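Tryptophane-5-halogenase (PDB 5UAO) probably uses flavin-adenine dinucleotide to chlorinate a peptide tryptophan at carbon 5 during biosynthesis of the lanthipeptide NAI-107. Local coordinates at residues G358-M361 and I362-V366; A389-H392 and R393-I397; I397-F400 and L401-H404; K417-R420 and A421-I425; D466-L469 and L470-V474. One frame throughout, in Å; residues are numbered along the deposited sequence.

Overall arrangement
All five contacts are local, each closing one or two turns of backbone, and none nests within or crosses another. Contact 1 comes first, on the opening turns of helix 358-372 beside the flavin. The chain then enters helix 383-406, which carries contact 2 and, overlapping it at I397, contact 3. M361 of contact 1 packs on L390, R393, W394 and I397, so the two helices lie together there. Contact 4 ends the short helix 414-422, and its D424 and I425 return to W399 and S402 of contact 3. Contact 5 ends helix 461-471, whose L468 and L469 pack on H404 and I403. Helix 383-406 thus links the flavin side to both later helix ends.

Contact 1. Residues G358-M361 and I362-V366. With FAD (flavin-adenine dinucleotide), chain E.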
# COMPACT_ATOMS: atom_id res chain seq x y z
N GLY A 358 -8.85 -15.54 -10.92
CA GLY A 358 -8.49 -15.47 -12.35
C GLY A 358 -9.05 -14.26 -13.08
O GLY A 358 -8.29 -13.46 -13.65
N LEU A 359 -10.38 -14.12 -13.04
CA LEU A 359 -11.11 -13.02 -13.68
C LEU A 359 -10.76 -11.66 -13.05
O LEU A 359 -10.65 -10.63 -13.73
CB LEU A 359 -12.61 -13.26 -13.66
CG LEU A 359 -13.20 -13.87 -14.97
CD1 LEU A 359 -12.33 -14.87 -15.57
CD2 LEU A 359 -14.57 -14.49 -14.83
N LEU A 360 -10.59 -11.66 -11.75
CA LEU A 360 -10.14 -10.46 -11.07
C LEU A 360 -8.85 -9.98 -11.62
O LEU A 360 -8.66 -8.79 -11.83
CB LEU A 360 -9.95 -10.77 -9.56
CG LEU A 360 -9.29 -9.69 -8.69
CD1 LEU A 360 -10.07 -8.38 -8.67
CD2 LEU A 360 -9.14 -10.14 -7.27
N MET A 361 -7.88 -10.88 -11.77
CA MET A 361 -6.58 -10.48 -12.28
C MET A 361 -6.55 -10.11 -13.76
O MET A 361 -5.65 -9.33 -14.20
CB MET A 361 -5.56 -11.55 -11.94
CG MET A 361 -5.23 -11.56 -10.46
SD MET A 361 -4.99 -9.95 -9.60
CE MET A 361 -3.55 -9.28 -10.47
N ILE A 362 -7.45 -10.72 -14.53
CA ILE A 362 -7.65 -10.33 -15.90
C ILE A 362 -8.14 -8.89 -15.84
O ILE A 362 -7.59 -8.02 -16.53
CB ILE A 362 -8.64 -11.23 -16.65
CG1 ILE A 362 -7.91 -12.50 -17.09
CG2 ILE A 362 -9.22 -10.50 -17.86
CD1 ILE A 362 -8.77 -13.67 -17.45
N ALA A 363 -9.19 -8.64 -15.04
CA ALA A 363 -9.78 -7.30 -15.01
C ALA A 363 -8.72 -6.23 -14.59
O ALA A 363 -8.65 -5.06 -15.10
CB ALA A 363 -10.96 -7.28 -14.08
N THR A 364 -7.89 -6.59 -13.63
CA THR A 364 -6.85 -5.69 -13.17
C THR A 364 -5.83 -5.40 -14.26
O THR A 364 -5.46 -4.24 -14.47
CB THR A 364 -6.08 -6.33 -11.94
OG1 THR A 364 -7.00 -6.63 -10.86
CG2 THR A 364 -5.05 -5.43 -11.46
N ALA A 365 -5.35 -6.45 -14.94
CA ALA A 365 -4.44 -6.28 -16.09
C ALA A 365 -5.05 -5.42 -17.20
O ALA A 365 -4.38 -4.54 -17.77
CB ALA A 365 -4.03 -7.66 -16.65
N VAL A 366 -6.33 -5.64 -17.47
CA VAL A 366 -7.06 -4.80 -18.46
C VAL A 366 -7.08 -3.33 -18.07
O VAL A 366 -6.86 -2.45 -18.92
CB VAL A 366 -8.46 -5.34 -18.69
CG1 VAL A 366 -9.32 -4.43 -19.56
CG2 VAL A 366 -8.37 -6.70 -19.41
PA FAD E . -7.81 -19.46 -22.97
O1A FAD E . -9.26 -19.59 -22.49
O2A FAD E . -6.82 -20.64 -22.91
O5B FAD E . -7.79 -18.80 -24.44
C5B FAD E . -6.68 -18.78 -25.31
C4B FAD E . -7.16 -18.25 -26.65
O4B FAD E . -5.93 -18.07 -27.34
C3B FAD E . -8.04 -19.18 -27.52
O3B FAD E . -9.16 -18.43 -28.22
C2B FAD E . -7.06 -19.74 -28.55
O2B FAD E . -7.66 -20.15 -29.85
C1B FAD E . -6.10 -18.56 -28.68
N9A FAD E . -4.80 -18.98 -29.27
C8A FAD E . -3.84 -19.73 -28.68
N7A FAD E . -2.79 -19.89 -29.53
C5A FAD E . -3.12 -19.24 -30.68
C6A FAD E . -2.48 -19.08 -31.98
N6A FAD E . -1.25 -19.63 -32.20
N1A FAD E . -3.11 -18.34 -32.88
C2A FAD E . -4.31 -17.77 -32.66
N3A FAD E . -4.95 -17.91 -31.50
C4A FAD E . -4.40 -18.62 -30.50
N1 FAD E . -10.92 -17.98 -13.09
C2 FAD E . -11.92 -17.41 -12.33
O2 FAD E . -12.07 -16.15 -12.30
N3 FAD E . -12.78 -18.18 -11.61
C4 FAD E . -12.73 -19.53 -11.58
O4 FAD E . -13.56 -20.15 -10.86
C4X FAD E . -11.66 -20.20 -12.40
N5 FAD E . -11.45 -21.54 -12.41
C5X FAD E . -10.48 -22.13 -13.15
C6 FAD E . -10.33 -23.51 -13.11
C7 FAD E . -9.33 -24.14 -13.82
C7M FAD E . -9.15 -25.63 -13.82
C8 FAD E . -8.44 -23.35 -14.68
C8M FAD E . -7.36 -24.06 -15.46
C9 FAD E . -8.58 -21.98 -14.71
C9A FAD E . -9.55 -21.29 -13.97
N10 FAD E . -9.68 -19.86 -13.98
C10 FAD E . -10.73 -19.31 -13.18
C1' FAD E . -8.90 -18.90 -14.83
C2' FAD E . -9.93 -18.55 -16.01
O2' FAD E . -10.30 -19.85 -16.46
C3' FAD E . -9.73 -18.01 -17.47
O3' FAD E . -10.79 -18.16 -18.49
C4' FAD E . -8.85 -18.98 -18.20
O4' FAD E . -8.35 -20.01 -17.30
C5' FAD E . -7.87 -18.12 -18.99
O5' FAD E . -8.53 -17.48 -20.05
P FAD E . -7.53 -17.11 -21.29
O1P FAD E . -6.29 -16.51 -20.78
O2P FAD E . -8.44 -16.24 -22.16
O3P FAD E . -7.00 -18.39 -22.04
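The carbonyl oxygen of L360 is gripped twice by T364, whose backbone amide and hydroxyl reach it from opposite faces of the carbonyl plane. T364 OG1 donates to L360 O over 2.9 Å from well above that plane. A first torsion of -58° places OG1 beside its own backbone N, and from there the hydroxyl can turn back onto the preceding turn, so a polar group in a buried setting is satisfied within the helix. The same side of the helix is closely packed. M361 has a chain folded at chi2 and chi3, which brings it alongside T364, and its SD lies 4.1 Å from T364 OG1; beyond it helix 383-406 covers this face.

Toward the flavin the packing between neighbouring turns is looser. The side chains of L359 and I362 meet at their ends, CD1 of L359 being 4.2 Å from CD1 of I362, while CG1 of I362 rests against the carbonyl oxygen of G358. L359 is instead pressed on the cofactor: its CB is 3.2 Å from FAD O2, and its N donates to FAD O2 over 2.7 Å in a fairly straight bond (158°). G358, partly exposed, has no side chain, and its CA lies 3.6 Å from FAD N1. The first turn of helix 358-372 therefore points its amide end at the pyrimidine edge of the flavin, where it would probably stabilise negative charge. A helix N terminus directed at flavin O2 in this way is a familiar feature of flavoenzyme cofactor sites, here that of a tryptophan halogenase.

Contact 2. Residues A389-H392 and R393-I397; sequences ALAH and RWDAI
L390 and W394 meet one turn apart in the regular alpha-helical part of helix 383-406, where each amide from R393 to A396 donates to the carbonyl four residues earlier. W394 runs back along the preceding turn by one edge of its indole. Its CB sits 3.5 Å from L390 O, and with CG beside the backbone N, chi1 of -83° sets the CD1-NE1 edge back over that turn, while the six-membered ring extends the other way. CD1 comes to 3.2 Å from L390 O, and the oxygen lies at the ring edge, in the indole plane. One atom further, NE1 approaches the methyl CD2 of L390 at 4.3 Å. The six-membered ring packs on M361 of helix 358-372, and the indole also makes an edge-to-face pair with Y348. W394 thus packs between L390 and M361, its side chain about 7 Å from the flavin at the nearest atoms.

R393 leaves on a different course. Its CB and CG graze A389 O, CB at 3.5 Å; CB also touches M361, and bends at chi2 and chi3 carry the guanidinium to T364. Around the other side, H392 is exposed to solvent, while A389 packs on L451 of the second subunit. D395 points back along the helix, its carboxylate near the carbonyl of A391, but its polar partners lie elsewhere: OD1 accepts from Y250 OH and forms a salt bridge with R332 NE. D395 OD2 remains 3.2 Å from A391 O, an approach of two acceptors.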
# COMPACT_ATOMS: atom_id res chain seq x y z
N ALA A 389 3.46 -3.80 -10.48
CA ALA A 389 2.17 -3.83 -9.83
C ALA A 389 1.56 -5.21 -9.96
O ALA A 389 1.02 -5.80 -8.97
CB ALA A 389 1.22 -2.80 -10.43
N LEU A 390 1.66 -5.76 -11.16
CA LEU A 390 1.13 -7.12 -11.37
C LEU A 390 1.88 -8.21 -10.62
O LEU A 390 1.26 -9.13 -10.05
CB LEU A 390 1.03 -7.44 -12.88
CG LEU A 390 -0.19 -6.76 -13.54
CD1 LEU A 390 -0.03 -6.70 -15.06
CD2 LEU A 390 -1.48 -7.42 -13.12
N ALA A 391 3.19 -8.15 -10.63
CA ALA A 391 3.97 -9.13 -9.88
C ALA A 391 3.56 -9.08 -8.38
O ALA A 391 3.49 -10.11 -7.72
CB ALA A 391 5.48 -8.83 -9.97
N HIS A 392 3.38 -7.89 -7.84
CA HIS A 392 3.15 -7.78 -6.38
C HIS A 392 1.75 -8.38 -6.03
O HIS A 392 1.55 -9.09 -5.04
CB HIS A 392 3.20 -6.28 -5.99
CG HIS A 392 2.81 -6.02 -4.58
ND1 HIS A 392 3.60 -6.39 -3.52
CD2 HIS A 392 1.69 -5.49 -4.04
CE1 HIS A 392 3.02 -6.05 -2.38
NE2 HIS A 392 1.86 -5.49 -2.67
N ARG A 393 0.77 -8.07 -6.86
CA ARG A 393 -0.60 -8.55 -6.68
C ARG A 393 -0.63 -10.08 -6.80
O ARG A 393 -1.19 -10.74 -5.94
CB ARG A 393 -1.55 -7.89 -7.70
CG ARG A 393 -2.12 -6.57 -7.16
CD ARG A 393 -3.42 -6.82 -6.30
NE ARG A 393 -4.47 -6.14 -7.04
CZ ARG A 393 -5.71 -6.48 -7.21
NH1 ARG A 393 -6.27 -7.52 -6.62
NH2 ARG A 393 -6.42 -5.69 -8.00
N TRP A 394 0.01 -10.66 -7.84
CA TRP A 394 -0.01 -12.10 -8.01
C TRP A 394 0.75 -12.83 -6.87
O TRP A 394 0.30 -13.85 -6.33
CB TRP A 394 0.53 -12.45 -9.38
CG TRP A 394 -0.46 -12.37 -10.49
CD1 TRP A 394 -0.68 -11.31 -11.31
CD2 TRP A 394 -1.36 -13.40 -10.90
NE1 TRP A 394 -1.63 -11.63 -12.25
CE2 TRP A 394 -2.09 -12.90 -12.01
CE3 TRP A 394 -1.66 -14.68 -10.42
CZ2 TRP A 394 -3.06 -13.66 -12.68
CZ3 TRP A 394 -2.64 -15.45 -11.11
CH2 TRP A 394 -3.35 -14.90 -12.19
N ASP A 395 1.90 -12.29 -6.49
CA ASP A 395 2.70 -12.89 -5.45
C ASP A 395 1.97 -12.94 -4.10
O ASP A 395 2.08 -13.96 -3.38
CB ASP A 395 4.06 -12.18 -5.32
CG ASP A 395 5.03 -12.49 -6.50
OD1 ASP A 395 4.81 -13.45 -7.29
OD2 ASP A 395 6.05 -11.77 -6.64
N ALA A 396 1.23 -11.89 -3.78
CA ALA A 396 0.43 -11.86 -2.57
C ALA A 396 -0.69 -12.96 -2.61
O ALA A 396 -0.99 -13.54 -1.56
CB ALA A 396 -0.17 -10.47 -2.31
N ILE A 397 -1.35 -13.13 -3.76
CA ILE A 397 -2.35 -14.16 -3.93
C ILE A 397 -1.70 -15.50 -3.72
O ILE A 397 -2.28 -16.35 -3.08
CB ILE A 397 -3.02 -14.05 -5.27
CG1 ILE A 397 -3.96 -12.86 -5.25
CG2 ILE A 397 -3.81 -15.28 -5.61
CD1 ILE A 397 -4.33 -12.37 -6.62

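Contact 3. Residues I397-F400 and L401-H404; sequences IRWF and LSIH
F400 and H404, one turn apart, form a T-shaped pair in which the imidazole directs its edge at the face of the phenyl ring. The planes stand at 75° with centroids 4.7 Å apart, and CE1 of H404 lies over the centre of the F400 ring. With CG anti to the backbone N (chi1 177°), the phenyl turns its face to the imidazole. The imidazole is fixed from two further directions: ND1 donates to F400 O over 2.8 Å in a bent bond (132°), with that oxygen close to the ring plane, and NE2 is hydrogen-bonded to E355, shortly before the flavin-contacting helix 358-372.

R398 and W399 are turned flat against each other. CD of R398 sits 3.5 Å above the indole plane, while CH2 of W399 lies over the guanidinium, whose NE is bonded to S253. The edge of the same indole points at S402, CE3 being 3.8 Å from OG. That hydroxyl donates to W399 O over 2.7 Å, in the carbonyl plane and on a lone pair, whereas I403 N makes only weak bonds to W399 O and F400 O. A serine hydroxyl bonded to a carbonyl three residues back is a common intrahelical bond; here it and the F400-H404 pair lie on the last turns of helix 383-406, which E355 probably helps tie to the start of the flavin-contacting helix.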
# COMPACT_ATOMS: atom_id res chain seq x y z
N ILE A 397 -1.35 -13.13 -3.76
CA ILE A 397 -2.35 -14.16 -3.93
C ILE A 397 -1.70 -15.50 -3.72
O ILE A 397 -2.28 -16.35 -3.08
CB ILE A 397 -3.02 -14.05 -5.27
CG1 ILE A 397 -3.96 -12.86 -5.25
CG2 ILE A 397 -3.81 -15.28 -5.61
CD1 ILE A 397 -4.33 -12.37 -6.62
N ARG A 398 -0.48 -15.66 -4.21
CA ARG A 398 0.20 -16.93 -4.06
C ARG A 398 0.35 -17.31 -2.58
O ARG A 398 0.04 -18.42 -2.17
CB ARG A 398 1.56 -16.91 -4.81
CG ARG A 398 2.42 -18.13 -4.56
CD ARG A 398 3.55 -17.81 -3.64
NE ARG A 398 4.48 -18.93 -3.49
CZ ARG A 398 5.65 -19.07 -4.11
NH1 ARG A 398 6.15 -18.14 -4.89
NH2 ARG A 398 6.39 -20.17 -3.87
N TRP A 399 0.90 -16.40 -1.80
CA TRP A 399 1.11 -16.63 -0.38
C TRP A 399 -0.19 -16.80 0.37
O TRP A 399 -0.27 -17.63 1.23
CB TRP A 399 1.94 -15.54 0.27
CG TRP A 399 3.28 -15.43 -0.33
CD1 TRP A 399 3.76 -14.36 -1.00
CD2 TRP A 399 4.29 -16.45 -0.40
NE1 TRP A 399 5.03 -14.62 -1.44
CE2 TRP A 399 5.35 -15.91 -1.16
CE3 TRP A 399 4.37 -17.77 0.04
CZ2 TRP A 399 6.53 -16.62 -1.42
CZ3 TRP A 399 5.51 -18.49 -0.24
CH2 TRP A 399 6.60 -17.89 -0.96
N PHE A 400 -1.25 -16.11 -0.02
CA PHE A 400 -2.56 -16.39 0.59
C PHE A 400 -3.06 -17.81 0.29
O PHE A 400 -3.57 -18.48 1.17
CB PHE A 400 -3.57 -15.33 0.06
CG PHE A 400 -4.99 -15.50 0.55
CD1 PHE A 400 -5.27 -15.77 1.87
CD2 PHE A 400 -6.05 -15.30 -0.32
CE1 PHE A 400 -6.58 -15.86 2.33
CE2 PHE A 400 -7.37 -15.39 0.12
CZ PHE A 400 -7.63 -15.66 1.44
N LEU A 401 -2.96 -18.25 -0.96
CA LEU A 401 -3.33 -19.61 -1.27
C LEU A 401 -2.45 -20.60 -0.51
O LEU A 401 -2.94 -21.69 -0.15
CB LEU A 401 -3.25 -19.93 -2.75
CG LEU A 401 -4.27 -19.15 -3.62
CD1 LEU A 401 -4.10 -19.52 -5.09
CD2 LEU A 401 -5.65 -19.55 -3.19
N SER A 402 -1.17 -20.27 -0.34
CA SER A 402 -0.24 -21.20 0.36
C SER A 402 -0.78 -21.62 1.76
O SER A 402 -0.63 -22.75 2.17
CB SER A 402 1.18 -20.58 0.47
OG SER A 402 1.41 -19.66 1.57
N ILE A 403 -1.41 -20.69 2.48
CA ILE A 403 -1.91 -21.01 3.82
C ILE A 403 -3.19 -21.82 3.77
O ILE A 403 -3.58 -22.32 4.82
CB ILE A 403 -2.02 -19.77 4.73
CG1 ILE A 403 -3.09 -18.80 4.23
CG2 ILE A 403 -0.71 -19.07 4.79
CD1 ILE A 403 -3.98 -18.31 5.29
N HIS A 404 -3.88 -21.92 2.61
CA HIS A 404 -5.03 -22.85 2.49
C HIS A 404 -4.52 -24.30 2.52
O HIS A 404 -5.23 -25.23 2.92
CB HIS A 404 -5.79 -22.68 1.20
CG HIS A 404 -6.45 -21.34 1.01
ND1 HIS A 404 -5.79 -20.14 1.10
CD2 HIS A 404 -7.72 -21.03 0.69
CE1 HIS A 404 -6.62 -19.14 0.84
NE2 HIS A 404 -7.80 -19.66 0.55

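Contact 4. Residues K417-R420 and A421-I425; sequences KEAR and AETDI
A419 O accepts two bonds from T423, and the shorter is from the side chain. T423 OG1 reaches A419 O over 2.6 Å, lying in the carbonyl plane on a lone pair. The backbone amide, T423 N, approaches A419 O from above that plane at a longer 3.3 Å. With OG1 beside its own backbone N (chi1 -59°) the hydroxyl lies close to its own amide, and both can serve one acceptor. CB of A419 lies 3.8 Å from OG1 of T423, so this grip is made on the buried side, where T423 also packs on Y405 of helix 383-406.

This is the C-terminal end of helix 414-422. T423 is the first residue to depart from helical backbone angles, and its side chain reinforces the last i to i+4 bond. The bonding is already shared just before it: A421 N donates to K417 O at 3.0 Å and only weakly to E418 O, while E422 N donates to E418 O at 2.8 Å.

On the exposed side, E418 and E422 approach at an angle. A bend at chi2 (80°) turns the carboxylate of E418 toward the next turn, its OE1 lying 3.7 Å from CG of E422. The two carboxylate planes stand 57° apart and their ends diverge, with OE1 of E418 and OE2 of E422 separated by 4.8 Å; like charge probably disfavours a closer approach. R420 sends NH1 to the carbonyls of N408 and L411, and K417 sends NZ to that of D412, anchoring the helix to the loop before it.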
# COMPACT_ATOMS: atom_id res chain seq x y z
N LYS A 417 -0.59 -34.97 4.13
CA LYS A 417 0.60 -34.96 4.96
C LYS A 417 1.74 -34.15 4.34
O LYS A 417 2.38 -33.30 5.01
CB LYS A 417 1.04 -36.41 5.25
CG LYS A 417 0.08 -37.15 6.18
CD LYS A 417 0.54 -38.60 6.43
CE LYS A 417 0.08 -39.14 7.79
NZ LYS A 417 -1.36 -38.84 8.10
N GLU A 418 1.99 -34.38 3.06
CA GLU A 418 3.03 -33.63 2.34
C GLU A 418 2.71 -32.14 2.30
O GLU A 418 3.58 -31.33 2.53
CB GLU A 418 3.15 -34.14 0.92
CG GLU A 418 4.15 -33.42 0.03
CD GLU A 418 5.59 -33.88 0.27
OE1 GLU A 418 5.84 -34.52 1.32
OE2 GLU A 418 6.47 -33.59 -0.59
N ALA A 419 1.47 -31.77 2.00
CA ALA A 419 1.12 -30.41 2.06
C ALA A 419 1.33 -29.76 3.41
O ALA A 419 1.80 -28.64 3.49
CB ALA A 419 -0.32 -30.17 1.56
N ARG A 420 0.99 -30.42 4.49
CA ARG A 420 1.09 -29.80 5.78
C ARG A 420 2.56 -29.68 6.25
O ARG A 420 2.89 -28.78 7.04
CB ARG A 420 0.29 -30.60 6.83
CG ARG A 420 -1.23 -30.47 6.69
CD ARG A 420 -1.90 -30.99 7.99
NE ARG A 420 -1.86 -32.44 8.03
CZ ARG A 420 -2.73 -33.27 7.45
NH1 ARG A 420 -3.85 -32.83 6.84
NH2 ARG A 420 -2.50 -34.57 7.53
N ALA A 421 3.39 -30.56 5.74
CA ALA A 421 4.80 -30.59 6.11
C ALA A 421 5.66 -29.73 5.21
O ALA A 421 6.61 -29.14 5.68
CB ALA A 421 5.31 -32.03 6.08
N GLU A 422 5.35 -29.62 3.90
CA GLU A 422 6.29 -28.99 2.95
C GLU A 422 5.83 -27.72 2.14
O GLU A 422 6.62 -27.13 1.40
CB GLU A 422 6.79 -30.05 1.99
CG GLU A 422 7.32 -31.37 2.60
CD GLU A 422 8.57 -31.23 3.49
OE1 GLU A 422 9.20 -30.15 3.46
OE2 GLU A 422 8.94 -32.19 4.23
N THR A 423 4.56 -27.32 2.25
CA THR A 423 4.08 -26.13 1.56
C THR A 423 4.91 -24.92 1.97
O THR A 423 4.98 -24.55 3.17
CB THR A 423 2.57 -25.91 1.86
OG1 THR A 423 1.85 -27.07 1.43
CG2 THR A 423 2.05 -24.58 1.18
N ASP A 424 5.50 -24.26 0.97
CA ASP A 424 6.30 -23.06 1.20
C ASP A 424 5.33 -21.92 1.54
O ASP A 424 4.49 -21.58 0.71
CB ASP A 424 7.07 -22.75 -0.09
CG ASP A 424 7.96 -21.53 -0.01
OD1 ASP A 424 8.02 -20.82 1.00
OD2 ASP A 424 8.62 -21.31 -1.07
N ILE A 425 5.48 -21.37 2.75
CA ILE A 425 4.72 -20.24 3.22
C ILE A 425 5.66 -19.07 3.57
O ILE A 425 5.24 -18.13 4.20
CB ILE A 425 3.87 -20.62 4.49
CG1 ILE A 425 4.76 -21.24 5.59
CG2 ILE A 425 2.80 -21.64 4.11
CD1 ILE A 425 4.13 -21.19 6.98

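Contact 5. Residues D466-L469 and L470-V474; sequences DTLL and LGQEV
V474 N turns back to L469 O, five residues earlier, because E473 takes a left-handed backbone conformation (phi 55°). The bond measures 3.1 Å between V474 N and L469 O and is nearly straight at 170°, and inside it E473 N donates to L470 O. This pair of bonds is the Schellman motif, with E473 as the C-prime residue that ends helix 461-471. The same reversal brings the side chains of its two flanking residues together: CD2 of L469 lies 3.9 Å from CG2 of V474, the apolar contact that commonly accompanies the motif.

Earlier in the turn the helix is regular. G471 N donates to T467 O over 2.8 Å, and L470 lies back along the helix with its CD1 3.5 Å from D466 O. The D466 carboxylate is taken up by L441 N and T442 OG1. Outward, L469 and L470 pack on F435 of helix 429-437.

R112 binds the final carbonyls, NH2 to L470 O and NE to G471 O. A positive guanidinium at this end probably offsets the partial negative charge of the helix C terminus, while the backbone reversal supplies donors to L469 O and L470 O.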
# COMPACT_ATOMS: atom_id res chain seq x y z
N ASP A 466 -7.38 -13.83 8.11
CA ASP A 466 -7.95 -14.20 9.41
C ASP A 466 -8.98 -15.35 9.29
O ASP A 466 -8.99 -16.27 10.09
CB ASP A 466 -8.64 -13.00 10.01
CG ASP A 466 -7.69 -12.03 10.80
OD1 ASP A 466 -6.58 -12.38 11.33
OD2 ASP A 466 -8.14 -10.87 10.94
N THR A 467 -9.82 -15.31 8.27
CA THR A 467 -10.90 -16.29 8.20
C THR A 467 -10.33 -17.66 7.91
O THR A 467 -10.73 -18.63 8.54
CB THR A 467 -11.97 -15.89 7.16
OG1 THR A 467 -12.48 -14.62 7.50
CG2 THR A 467 -13.09 -16.90 7.07
N LEU A 468 -9.37 -17.74 7.00
CA LEU A 468 -8.75 -18.98 6.62
C LEU A 468 -7.98 -19.57 7.78
O LEU A 468 -8.06 -20.75 8.02
CB LEU A 468 -7.81 -18.85 5.38
CG LEU A 468 -8.54 -19.21 4.11
CD1 LEU A 468 -8.96 -20.70 4.02
CD2 LEU A 468 -9.77 -18.35 3.94
N LEU A 469 -7.28 -18.73 8.53
CA LEU A 469 -6.42 -19.25 9.59
C LEU A 469 -7.28 -19.71 10.84
O LEU A 469 -7.12 -20.80 11.37
CB LEU A 469 -5.39 -18.18 9.96
CG LEU A 469 -4.27 -17.91 8.95
CD1 LEU A 469 -3.41 -16.76 9.54
CD2 LEU A 469 -3.41 -19.12 8.86
N LEU A 470 -8.29 -18.94 11.18
CA LEU A 470 -9.16 -19.29 12.31
C LEU A 470 -10.09 -20.43 11.90
O LEU A 470 -10.41 -21.34 12.70
CB LEU A 470 -9.98 -18.05 12.73
CG LEU A 470 -9.18 -16.92 13.38
CD1 LEU A 470 -10.06 -15.72 13.33
CD2 LEU A 470 -8.76 -17.26 14.80
N GLY A 471 -10.52 -20.42 10.65
CA GLY A 471 -11.34 -21.57 10.14
C GLY A 471 -10.65 -22.88 10.24
O GLY A 471 -11.26 -23.93 10.52
N GLN A 472 -9.36 -22.85 9.98
CA GLN A 472 -8.50 -24.03 10.03
C GLN A 472 -7.86 -24.30 11.41
O GLN A 472 -7.02 -25.22 11.53
CB GLN A 472 -7.40 -23.89 8.96
CG GLN A 472 -7.86 -24.11 7.54
CD GLN A 472 -6.72 -23.83 6.55
OE1 GLN A 472 -6.20 -22.70 6.42
NE2 GLN A 472 -6.31 -24.83 5.90
N GLU A 473 -8.30 -23.56 12.45
CA GLU A 473 -7.89 -23.76 13.88
C GLU A 473 -6.40 -23.74 14.04
O GLU A 473 -5.83 -24.55 14.73
CB GLU A 473 -8.43 -25.08 14.45
CG GLU A 473 -9.94 -25.20 14.38
CD GLU A 473 -10.46 -26.44 15.07
OE1 GLU A 473 -10.42 -27.53 14.46
OE2 GLU A 473 -10.90 -26.32 16.23
N VAL A 474 -5.77 -22.79 13.38
CA VAL A 474 -4.33 -22.53 13.52
C VAL A 474 -4.11 -21.88 14.92
O VAL A 474 -4.76 -20.88 15.23
CB VAL A 474 -3.88 -21.58 12.40
CG1 VAL A 474 -2.53 -20.99 12.69
CG2 VAL A 474 -3.87 -22.36 11.07